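Long-range contacts in pectate lyase 47 (Bacillus sp. TS-47, PDB 1VBL), which cleaves pectate, as a calcium-binding, thermostable pectate lyase of polysaccharide lyase family 1, probably by the beta-elimination known for this family: residues V78-F88 with P168-D176; T208-S216 with N305-Y313. All coordinates share one frame; numbering follows the deposited sequence.

Contact 1: V78-F88 with P168-D176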
loop_
_atom_site.group_PDB
_atom_site.type_symbol
_atom_site.label_atom_id
_atom_site.label_comp_id
_atom_site.label_asym_id
_atom_site.label_seq_id
_atom_site.Cartn_x
_atom_site.Cartn_y
_atom_site.Cartn_z
ATOM N N VAL A 78 7.198 18.623 -13.868
ATOM C CA VAL A 78 8.355 19.231 -13.226
ATOM C C VAL A 78 9.341 18.146 -12.822
ATOM O O VAL A 78 8.958 16.994 -12.608
ATOM C CB VAL A 78 7.956 20.046 -11.968
ATOM C CG1 VAL A 78 6.972 21.139 -12.348
ATOM C CG2 VAL A 78 7.350 19.124 -10.909
ATOM N N GLY A 79 10.613 18.518 -12.733
ATOM C CA GLY A 79 11.639 17.568 -12.348
ATOM C C GLY A 79 12.198 17.921 -10.985
ATOM O O GLY A 79 11.713 18.853 -10.338
ATOM N N PRO A 80 13.219 17.196 -10.513
ATOM C CA PRO A 80 13.793 17.498 -9.199
ATOM C C PRO A 80 14.298 18.934 -9.067
ATOM O O PRO A 80 14.310 19.494 -7.974
ATOM C CB PRO A 80 14.904 16.454 -9.055
ATOM C CG PRO A 80 15.245 16.093 -10.475
ATOM C CD PRO A 80 13.899 16.049 -11.139
ATOM N N ASP A 81 14.694 19.534 -10.186
ATOM C CA ASP A 81 15.195 20.905 -10.174
ATOM C C ASP A 81 14.138 21.879 -9.649
ATOM O O ASP A 81 14.460 22.870 -8.987
ATOM C CB ASP A 81 15.647 21.310 -11.582
ATOM C CG ASP A 81 14.517 21.271 -12.604
ATOM O OD1 ASP A 81 13.729 20.300 -12.603
ATOM O OD2 ASP A 81 14.428 22.211 -13.426
ATOM N N PHE A 82 12.877 21.580 -9.941
ATOM C CA PHE A 82 11.754 22.406 -9.508
ATOM C C PHE A 82 11.636 22.387 -7.983
ATOM O O PHE A 82 11.335 23.404 -7.353
ATOM C CB PHE A 82 10.464 21.865 -10.139
ATOM C CG PHE A 82 9.219 22.587 -9.712
ATOM C CD1 PHE A 82 8.778 23.713 -10.400
ATOM C CD2 PHE A 82 8.470 22.122 -8.635
ATOM C CE1 PHE A 82 7.602 24.368 -10.024
ATOM C CE2 PHE A 82 7.296 22.768 -8.248
ATOM C CZ PHE A 82 6.860 23.892 -8.945
ATOM N N TYR A 83 11.886 21.225 -7.393
ATOM C CA TYR A 83 11.776 21.064 -5.946
ATOM C C TYR A 83 13.041 21.342 -5.144
ATOM O O TYR A 83 12.966 21.645 -3.955
ATOM C CB TYR A 83 11.334 19.640 -5.613
ATOM C CG TYR A 83 10.032 19.209 -6.238
ATOM C CD1 TYR A 83 10.005 18.221 -7.223
ATOM C CD2 TYR A 83 8.820 19.742 -5.805
ATOM C CE1 TYR A 83 8.801 17.768 -7.754
ATOM C CE2 TYR A 83 7.609 19.297 -6.331
ATOM C CZ TYR A 83 7.609 18.309 -7.302
ATOM O OH TYR A 83 6.419 17.850 -7.807
ATOM N N LYS A 84 14.194 21.230 -5.796
ATOM C CA LYS A 84 15.481 21.392 -5.132
ATOM C C LYS A 84 15.731 22.683 -4.354
ATOM O O LYS A 84 15.599 23.790 -4.884
ATOM C CB LYS A 84 16.612 21.189 -6.148
ATOM C CG LYS A 84 17.981 20.982 -5.510
ATOM C CD LYS A 84 19.078 20.778 -6.549
ATOM C CE LYS A 84 19.496 22.088 -7.205
ATOM N NZ LYS A 84 20.048 23.061 -6.212
ATOM N N ASP A 85 16.099 22.518 -3.087
ATOM C CA ASP A 85 16.415 23.643 -2.211
ATOM C C ASP A 85 17.728 24.248 -2.726
ATOM O O ASP A 85 18.594 23.530 -3.224
ATOM C CB ASP A 85 16.608 23.140 -0.774
ATOM C CG ASP A 85 16.900 24.258 0.210
ATOM O OD1 ASP A 85 15.941 24.894 0.701
ATOM O OD2 ASP A 85 18.096 24.502 0.488
ATOM N N PRO A 86 17.894 25.574 -2.609
ATOM C CA PRO A 86 19.116 26.247 -3.072
ATOM C C PRO A 86 20.382 25.706 -2.403
ATOM O O PRO A 86 21.477 25.782 -2.965
ATOM C CB PRO A 86 18.874 27.711 -2.697
ATOM C CG PRO A 86 17.386 27.824 -2.655
ATOM C CD PRO A 86 16.954 26.538 -2.015
ATOM N N HIS A 87 20.223 25.169 -1.200
ATOM C CA HIS A 87 21.350 24.646 -0.437
ATOM C C HIS A 87 21.540 23.145 -0.593
ATOM O O HIS A 87 22.344 22.540 0.117
ATOM C CB HIS A 87 21.173 24.983 1.045
ATOM C CG HIS A 87 21.060 26.450 1.319
ATOM N ND1 HIS A 87 22.103 27.326 1.116
ATOM C CD2 HIS A 87 20.021 27.195 1.766
ATOM C CE1 HIS A 87 21.714 28.551 1.427
ATOM N NE2 HIS A 87 20.454 28.499 1.823
ATOM N N PHE A 88 20.801 22.542 -1.516
ATOM C CA PHE A 88 20.933 21.112 -1.733
ATOM C C PHE A 88 21.573 20.769 -3.065
ATOM O O PHE A 88 21.293 21.393 -4.087
ATOM C CB PHE A 88 19.574 20.416 -1.641
ATOM C CG PHE A 88 19.640 18.935 -1.902
ATOM C CD1 PHE A 88 19.477 18.429 -3.188
ATOM C CD2 PHE A 88 19.906 18.050 -0.862
ATOM C CE1 PHE A 88 19.577 17.059 -3.437
ATOM C CE2 PHE A 88 20.009 16.679 -1.098
ATOM C CZ PHE A 88 19.845 16.183 -2.389
ATOM N N PRO A 168 4.572 6.592 -6.672
ATOM C CA PRO A 168 5.270 7.876 -6.714
ATOM C C PRO A 168 6.757 7.724 -6.415
ATOM O O PRO A 168 7.164 6.860 -5.640
ATOM C CB PRO A 168 4.544 8.695 -5.651
ATOM C CG PRO A 168 4.159 7.656 -4.648
ATOM C CD PRO A 168 3.648 6.535 -5.525
ATOM N N LEU A 169 7.559 8.570 -7.045
ATOM C CA LEU A 169 9.000 8.558 -6.855
ATOM C C LEU A 169 9.379 9.703 -5.921
ATOM O O LEU A 169 8.968 10.845 -6.134
ATOM C CB LEU A 169 9.696 8.746 -8.204
ATOM C CG LEU A 169 10.721 7.724 -8.703
ATOM C CD1 LEU A 169 10.179 6.315 -8.590
ATOM C CD2 LEU A 169 11.065 8.048 -10.147
ATOM N N ASP A 170 10.145 9.388 -4.882
ATOM C CA ASP A 170 10.610 10.389 -3.925
ATOM C C ASP A 170 11.961 10.859 -4.475
ATOM O O ASP A 170 12.925 10.095 -4.479
ATOM C CB ASP A 170 10.810 9.749 -2.547
ATOM C CG ASP A 170 11.113 10.770 -1.460
ATOM O OD1 ASP A 170 11.738 11.809 -1.767
ATOM O OD2 ASP A 170 10.737 10.524 -0.294
ATOM N N TYR A 171 12.028 12.104 -4.937
ATOM C CA TYR A 171 13.268 12.640 -5.507
ATOM C C TYR A 171 14.360 12.919 -4.483
ATOM O O TYR A 171 15.526 13.124 -4.843
ATOM C CB TYR A 171 12.999 13.939 -6.272
ATOM C CG TYR A 171 12.139 13.802 -7.509
ATOM C CD1 TYR A 171 12.189 12.654 -8.301
ATOM C CD2 TYR A 171 11.325 14.851 -7.927
ATOM C CE1 TYR A 171 11.452 12.561 -9.482
ATOM C CE2 TYR A 171 10.587 14.770 -9.105
ATOM C CZ TYR A 171 10.656 13.625 -9.877
ATOM O OH TYR A 171 9.941 13.550 -11.047
ATOM N N PHE A 172 13.991 12.934 -3.208
ATOM C CA PHE A 172 14.959 13.221 -2.159
ATOM C C PHE A 172 14.877 12.225 -1.013
ATOM O O PHE A 172 14.560 12.587 0.117
ATOM C CB PHE A 172 14.738 14.645 -1.655
ATOM C CG PHE A 172 14.708 15.663 -2.758
ATOM C CD1 PHE A 172 15.890 16.100 -3.350
ATOM C CD2 PHE A 172 13.495 16.124 -3.259
ATOM C CE1 PHE A 172 15.866 16.979 -4.432
ATOM C CE2 PHE A 172 13.460 17.003 -4.342
ATOM C CZ PHE A 172 14.648 17.429 -4.930
ATOM N N PRO A 173 15.172 10.947 -1.298
ATOM C CA PRO A 173 15.136 9.887 -0.291
ATOM C C PRO A 173 16.101 10.201 0.840
ATOM O O PRO A 173 17.149 10.809 0.626
ATOM C CB PRO A 173 15.585 8.648 -1.064
ATOM C CG PRO A 173 15.231 8.961 -2.477
ATOM C CD PRO A 173 15.614 10.413 -2.597
ATOM N N GLU A 174 15.740 9.772 2.039
ATOM C CA GLU A 174 16.567 9.974 3.213
ATOM C C GLU A 174 17.546 8.811 3.345
ATOM O O GLU A 174 17.173 7.653 3.156
ATOM C CB GLU A 174 15.675 10.036 4.452
ATOM C CG GLU A 174 16.397 9.862 5.769
ATOM C CD GLU A 174 15.435 9.562 6.904
ATOM O OE1 GLU A 174 14.611 10.438 7.237
ATOM O OE2 GLU A 174 15.496 8.443 7.457
ATOM N N TRP A 175 18.803 9.114 3.644
ATOM C CA TRP A 175 19.788 8.057 3.838
ATOM C C TRP A 175 19.866 7.779 5.331
ATOM O O TRP A 175 20.020 8.700 6.130
ATOM C CB TRP A 175 21.173 8.473 3.332
ATOM C CG TRP A 175 22.268 7.552 3.816
ATOM C CD1 TRP A 175 23.281 7.860 4.684
ATOM C CD2 TRP A 175 22.433 6.167 3.486
ATOM N NE1 TRP A 175 24.065 6.752 4.915
ATOM C CE2 TRP A 175 23.566 5.699 4.192
ATOM C CE3 TRP A 175 21.732 5.275 2.664
ATOM C CZ2 TRP A 175 24.013 4.377 4.100
ATOM C CZ3 TRP A 175 22.179 3.958 2.572
ATOM C CH2 TRP A 175 23.309 3.524 3.288
ATOM N N ASP A 176 19.740 6.511 5.706
ATOM C CA ASP A 176 19.820 6.126 7.111
ATOM C C ASP A 176 20.916 5.075 7.236
ATOM O O ASP A 176 20.707 3.911 6.907
ATOM C CB ASP A 176 18.496 5.533 7.590
ATOM C CG ASP A 176 18.511 5.204 9.072
ATOM O OD1 ASP A 176 19.612 5.168 9.663
ATOM O OD2 ASP A 176 17.426 4.976 9.645
#

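Contact 2: T208-S216 with N305-Y313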
loop_
_atom_site.group_PDB
_atom_site.type_symbol
_atom_site.label_atom_id
_atom_site.label_comp_id
_atom_site.label_asym_id
_atom_site.label_seq_id
_atom_site.Cartn_x
_atom_site.Cartn_y
_atom_site.Cartn_z
ATOM N N THR A 208 1.511 -0.439 -9.337
ATOM C CA THR A 208 2.741 -0.898 -9.975
ATOM C C THR A 208 3.778 0.212 -10.004
ATOM O O THR A 208 3.424 1.388 -9.996
ATOM C CB THR A 208 2.485 -1.329 -11.438
ATOM O OG1 THR A 208 3.719 -1.746 -12.039
ATOM C CG2 THR A 208 1.911 -0.165 -12.250
ATOM N N ASP A 209 5.058 -0.151 -10.015
ATOM C CA ASP A 209 6.093 0.870 -10.104
ATOM C C ASP A 209 6.161 1.305 -11.570
ATOM O O ASP A 209 6.834 2.276 -11.916
ATOM C CB ASP A 209 7.446 0.333 -9.617
ATOM C CG ASP A 209 7.522 0.252 -8.098
ATOM O OD1 ASP A 209 6.550 0.678 -7.433
ATOM O OD2 ASP A 209 8.548 -0.228 -7.565
ATOM N N GLY A 210 5.439 0.573 -12.417
ATOM C CA GLY A 210 5.362 0.883 -13.839
ATOM C C GLY A 210 6.650 1.145 -14.597
ATOM O O GLY A 210 7.551 0.310 -14.611
ATOM N N ASP A 211 6.726 2.311 -15.236
ATOM C CA ASP A 211 7.896 2.694 -16.021
ATOM C C ASP A 211 9.133 3.024 -15.195
ATOM O O ASP A 211 10.181 3.349 -15.756
ATOM C CB ASP A 211 7.569 3.890 -16.927
ATOM C CG ASP A 211 6.532 3.558 -17.982
ATOM O OD1 ASP A 211 6.511 2.402 -18.449
ATOM O OD2 ASP A 211 5.747 4.454 -18.358
ATOM N N HIS A 212 9.026 2.940 -13.871
ATOM C CA HIS A 212 10.171 3.246 -13.021
ATOM C C HIS A 212 10.467 2.177 -11.978
ATOM O O HIS A 212 10.415 2.439 -10.776
ATOM C CB HIS A 212 9.963 4.595 -12.331
ATOM C CG HIS A 212 9.722 5.716 -13.288
ATOM N ND1 HIS A 212 10.666 6.118 -14.209
ATOM C CD2 HIS A 212 8.625 6.473 -13.517
ATOM C CE1 HIS A 212 10.159 7.075 -14.965
ATOM N NE2 HIS A 212 8.922 7.308 -14.566
ATOM N N PRO A 213 10.788 0.952 -12.426
ATOM C CA PRO A 213 11.092 -0.135 -11.492
ATOM C C PRO A 213 12.355 0.202 -10.703
ATOM O O PRO A 213 13.234 0.901 -11.212
ATOM C CB PRO A 213 11.274 -1.335 -12.416
ATOM C CG PRO A 213 11.841 -0.715 -13.651
ATOM C CD PRO A 213 10.977 0.515 -13.821
ATOM N N ASP A 214 12.445 -0.290 -9.469
ATOM C CA ASP A 214 13.600 -0.006 -8.622
ATOM C C ASP A 214 14.918 -0.313 -9.323
ATOM O O ASP A 214 15.925 0.348 -9.092
ATOM C CB ASP A 214 13.522 -0.805 -7.319
ATOM C CG ASP A 214 12.403 -0.333 -6.411
ATOM O OD1 ASP A 214 12.060 0.865 -6.468
ATOM O OD2 ASP A 214 11.879 -1.154 -5.629
ATOM N N ARG A 215 14.891 -1.317 -10.186
ATOM C CA ARG A 215 16.066 -1.754 -10.930
ATOM C C ARG A 215 16.657 -0.646 -11.794
ATOM O O ARG A 215 17.853 -0.644 -12.087
ATOM C CB ARG A 215 15.690 -2.950 -11.809
ATOM C CG ARG A 215 14.997 -4.069 -11.037
ATOM C CD ARG A 215 13.666 -3.602 -10.418
ATOM N NE ARG A 215 13.363 -4.306 -9.173
ATOM C CZ ARG A 215 14.179 -4.354 -8.122
ATOM N NH1 ARG A 215 15.356 -3.741 -8.158
ATOM N NH2 ARG A 215 13.821 -5.014 -7.034
ATOM N N SER A 216 15.815 0.298 -12.194
ATOM C CA SER A 216 16.248 1.404 -13.036
ATOM C C SER A 216 16.641 2.640 -12.231
ATOM O O SER A 216 17.099 3.630 -12.803
ATOM C CB SER A 216 15.130 1.786 -14.003
ATOM O OG SER A 216 14.031 2.348 -13.302
ATOM N N ASN A 305 11.138 -16.094 -10.251
ATOM C CA ASN A 305 12.506 -15.755 -9.888
ATOM C C ASN A 305 13.184 -14.929 -10.979
ATOM O O ASN A 305 14.341 -14.537 -10.845
ATOM C CB ASN A 305 13.314 -17.025 -9.581
ATOM C CG ASN A 305 13.378 -17.993 -10.754
ATOM O OD1 ASN A 305 13.913 -19.096 -10.624
ATOM N ND2 ASN A 305 12.844 -17.592 -11.894
ATOM N N LEU A 306 12.449 -14.657 -12.054
ATOM C CA LEU A 306 12.973 -13.859 -13.158
ATOM C C LEU A 306 12.519 -12.409 -13.013
ATOM O O LEU A 306 12.951 -11.534 -13.765
ATOM C CB LEU A 306 12.481 -14.413 -14.499
ATOM C CG LEU A 306 12.931 -15.832 -14.854
ATOM C CD1 LEU A 306 12.273 -16.281 -16.157
ATOM C CD2 LEU A 306 14.446 -15.857 -14.977
ATOM N N ALA A 307 11.647 -12.159 -12.042
ATOM C CA ALA A 307 11.133 -10.813 -11.815
ATOM C C ALA A 307 12.220 -9.864 -11.320
ATOM O O ALA A 307 13.155 -10.270 -10.627
ATOM C CB ALA A 307 9.982 -10.856 -10.809
ATOM N N ASP A 308 12.083 -8.595 -11.686
ATOM C CA ASP A 308 13.027 -7.559 -11.280
ATOM C C ASP A 308 13.014 -7.433 -9.758
ATOM O O ASP A 308 14.021 -7.088 -9.140
ATOM C CB ASP A 308 12.622 -6.223 -11.901
ATOM C CG ASP A 308 12.797 -6.195 -13.405
ATOM O OD1 ASP A 308 12.215 -5.294 -14.047
ATOM O OD2 ASP A 308 13.521 -7.059 -13.942
ATOM N N TYR A 309 11.858 -7.713 -9.165
ATOM C CA TYR A 309 11.688 -7.629 -7.722
ATOM C C TYR A 309 11.838 -8.998 -7.078
ATOM O O TYR A 309 11.087 -9.922 -7.383
ATOM C CB TYR A 309 10.303 -7.052 -7.402
ATOM C CG TYR A 309 10.164 -5.602 -7.802
ATOM C CD1 TYR A 309 10.448 -4.578 -6.896
ATOM C CD2 TYR A 309 9.808 -5.250 -9.104
ATOM C CE1 TYR A 309 10.385 -3.238 -7.279
ATOM C CE2 TYR A 309 9.743 -3.918 -9.498
ATOM C CZ TYR A 309 10.033 -2.918 -8.581
ATOM O OH TYR A 309 9.972 -1.603 -8.974
ATOM N N ASP A 310 12.820 -9.129 -6.196
ATOM C CA ASP A 310 13.037 -10.393 -5.510
ATOM C C ASP A 310 11.885 -10.593 -4.540
ATOM O O ASP A 310 11.116 -9.667 -4.286
ATOM C CB ASP A 310 14.358 -10.361 -4.740
ATOM C CG ASP A 310 15.565 -10.263 -5.655
ATOM O OD1 ASP A 310 15.707 -11.133 -6.538
ATOM O OD2 ASP A 310 16.369 -9.321 -5.492
ATOM N N PHE A 311 11.749 -11.805 -4.021
ATOM C CA PHE A 311 10.698 -12.092 -3.058
ATOM C C PHE A 311 11.356 -12.332 -1.713
ATOM O O PHE A 311 12.328 -13.083 -1.621
ATOM C CB PHE A 311 9.898 -13.332 -3.464
ATOM C CG PHE A 311 8.980 -13.836 -2.383
ATOM C CD1 PHE A 311 9.354 -14.906 -1.571
ATOM C CD2 PHE A 311 7.755 -13.223 -2.157
ATOM C CE1 PHE A 311 8.518 -15.357 -0.551
ATOM C CE2 PHE A 311 6.908 -13.666 -1.133
ATOM C CZ PHE A 311 7.291 -14.735 -0.332
ATOM N N GLN A 312 10.835 -11.692 -0.672
ATOM C CA GLN A 312 11.391 -11.859 0.664
ATOM C C GLN A 312 10.412 -12.633 1.543
ATOM O O GLN A 312 10.764 -13.660 2.121
ATOM C CB GLN A 312 11.687 -10.494 1.297
ATOM C CG GLN A 312 12.429 -10.592 2.627
ATOM C CD GLN A 312 12.591 -9.248 3.316
ATOM O OE1 GLN A 312 12.979 -8.259 2.691
ATOM N NE2 GLN A 312 12.304 -9.207 4.615
ATOM N N TYR A 313 9.184 -12.130 1.642
ATOM C CA TYR A 313 8.151 -12.784 2.442
ATOM C C TYR A 313 6.792 -12.198 2.077
ATOM O O TYR A 313 6.711 -11.128 1.467
ATOM C CB TYR A 313 8.432 -12.586 3.939
ATOM C CG TYR A 313 8.091 -11.213 4.473
ATOM C CD1 TYR A 313 6.802 -10.920 4.920
ATOM C CD2 TYR A 313 9.054 -10.203 4.530
ATOM C CE1 TYR A 313 6.477 -9.659 5.412
ATOM C CE2 TYR A 313 8.738 -8.931 5.022
ATOM C CZ TYR A 313 7.448 -8.671 5.461
ATOM O OH TYR A 313 7.124 -7.434 5.960
#

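Contact 1: V78-F88 with P168-D176
Tyr171 and Phe172 meet Pro80, Tyr83 and Phe88 in a small, mostly aromatic cluster. It joins two loops that project from the parallel beta-helix of the pectate lyase fold. Tyr171 can be followed outward. Its CB lies over one face of the neighbouring Phe172 ring, 3.6 Å above the plane. CG and CD2 come next, and both touch Pro80 CB. CD2 also meets Tyr83 CD1 at 3.7 Å. CE2 lies at the same distance, 3.7 Å, from Tyr83 CE1. The two tyrosine rings therefore touch rim to rim, with planes 48° apart and neither ring over the other. Pro80 CD sits over one face of the Tyr171 ring, 4.2 Å from its centroid, in a CH-pi contact. At the tip, Tyr171 OH is hydrogen-bonded to Asn70.

Phe172 fills the other half of the cluster. Its CG is anti to the carbonyl carbon (chi1 -52°), and the ring reaches in between Tyr83 and Phe88. The CE2 side of the rim rests on Tyr83 CB at 3.6 Å. Its CD1 and CE1 lie nearest Phe88 CE1, and the edge of the Phe172 ring is turned toward the face of Phe88. This is a T-shaped pair, with centroids 5.4 Å apart and planes at 90°. Phe172 CZ lies 3.7 Å from Pro80 O, the carbonyl that accepts from Lys84 N. The backbone N of Phe172 is tied to Asp170 OD1 in an Asx turn, which fixes the chain just before the ring.

Helix 110-126 supplies Arg115 and Gln122, which bond the backbone of Phe172 and Tyr171, and Arg117, which forms a salt bridge with Asp85. Further along the chain, Glu174 to Asp176 pair antiparallel with strand 184-186.

Contact 2: T208-S216 with N305-Y313
With CG anti to the carbonyl carbon (chi1 -68°), Tyr309 directs its ring toward Asp209, Asp214 and Arg215. Arg215 bends at chi2 and chi3, and its chain folds back over that ring. Both segments are loops at the ends of parallel beta-helix strands, 200-208 and 293-303, as expected for a family 1 pectate lyase.

The Tyr309 ring is met on a face, at an edge and at its hydroxyl. Arg215 NE sits over the ring centre, 3.4 Å above the plane. Arg215 CZ is 4.1 Å from the centroid, a cation-pi contact, and CD adds a CH-pi contact to the same ring. The guanidinium is tilted 58° to the ring, so the two planes do not stack flat. Asp214 OD2 comes to the ring edge near its plane, 3.0 Å from Tyr309 CE1.

The hydroxyl is gripped from the backbone and from a side chain. Asp214 N donates to Tyr309 OH at 2.8 Å, with an N-H...O angle of 158°. Tyr309 OH in turn donates to Asp209 OD2, but the 2.4 Å separation is very short and its exact length is doubtful. Asp209 OD1 is also hydrogen-bonded to His251, and the polar end of Asp214 is held by His228, through OD1. Asp209 lies about 12 Å, side chain to ion, from the bound calcium, so the contact lies near the calcium site but supplies no ligand to it. Tyr309 also touches Asn250 and Thr283 on strands 239-251 and 282-284.

Arg215 lies against Asp308 as well, where the 3.2 Å between Arg215 CD and Asp308 CB is tight and its exact value doubtful. Asp308 O faces the flat side of the guanidinium, 2.9 Å from Arg215 NE, at an angle too poor for a hydrogen bond.

From the N terminus, the chain lays down strands 32-35, 59-63 and 66-68 before it reaches 78-88. Helix 110-126 and further strands follow before 168-176 closes contact 1. This loop has 79 residues between its segments and holds much helix. Contact 2 opens later at 208-216 and closes at 305-313, with 88 intervening residues of strand and loop and no helix. The two loops run in series, neither nested nor crossed. Contact 1 ties the loop before helices 90-97, 99-102 and 110-126 to the loop that follows strand 164-166, while contact 2 joins loops from different coils. They meet where Leu169 CD1 packs on His212 CB, 4.1 Å apart, beyond the neighbouring parallel strands 164-166 and 200-208.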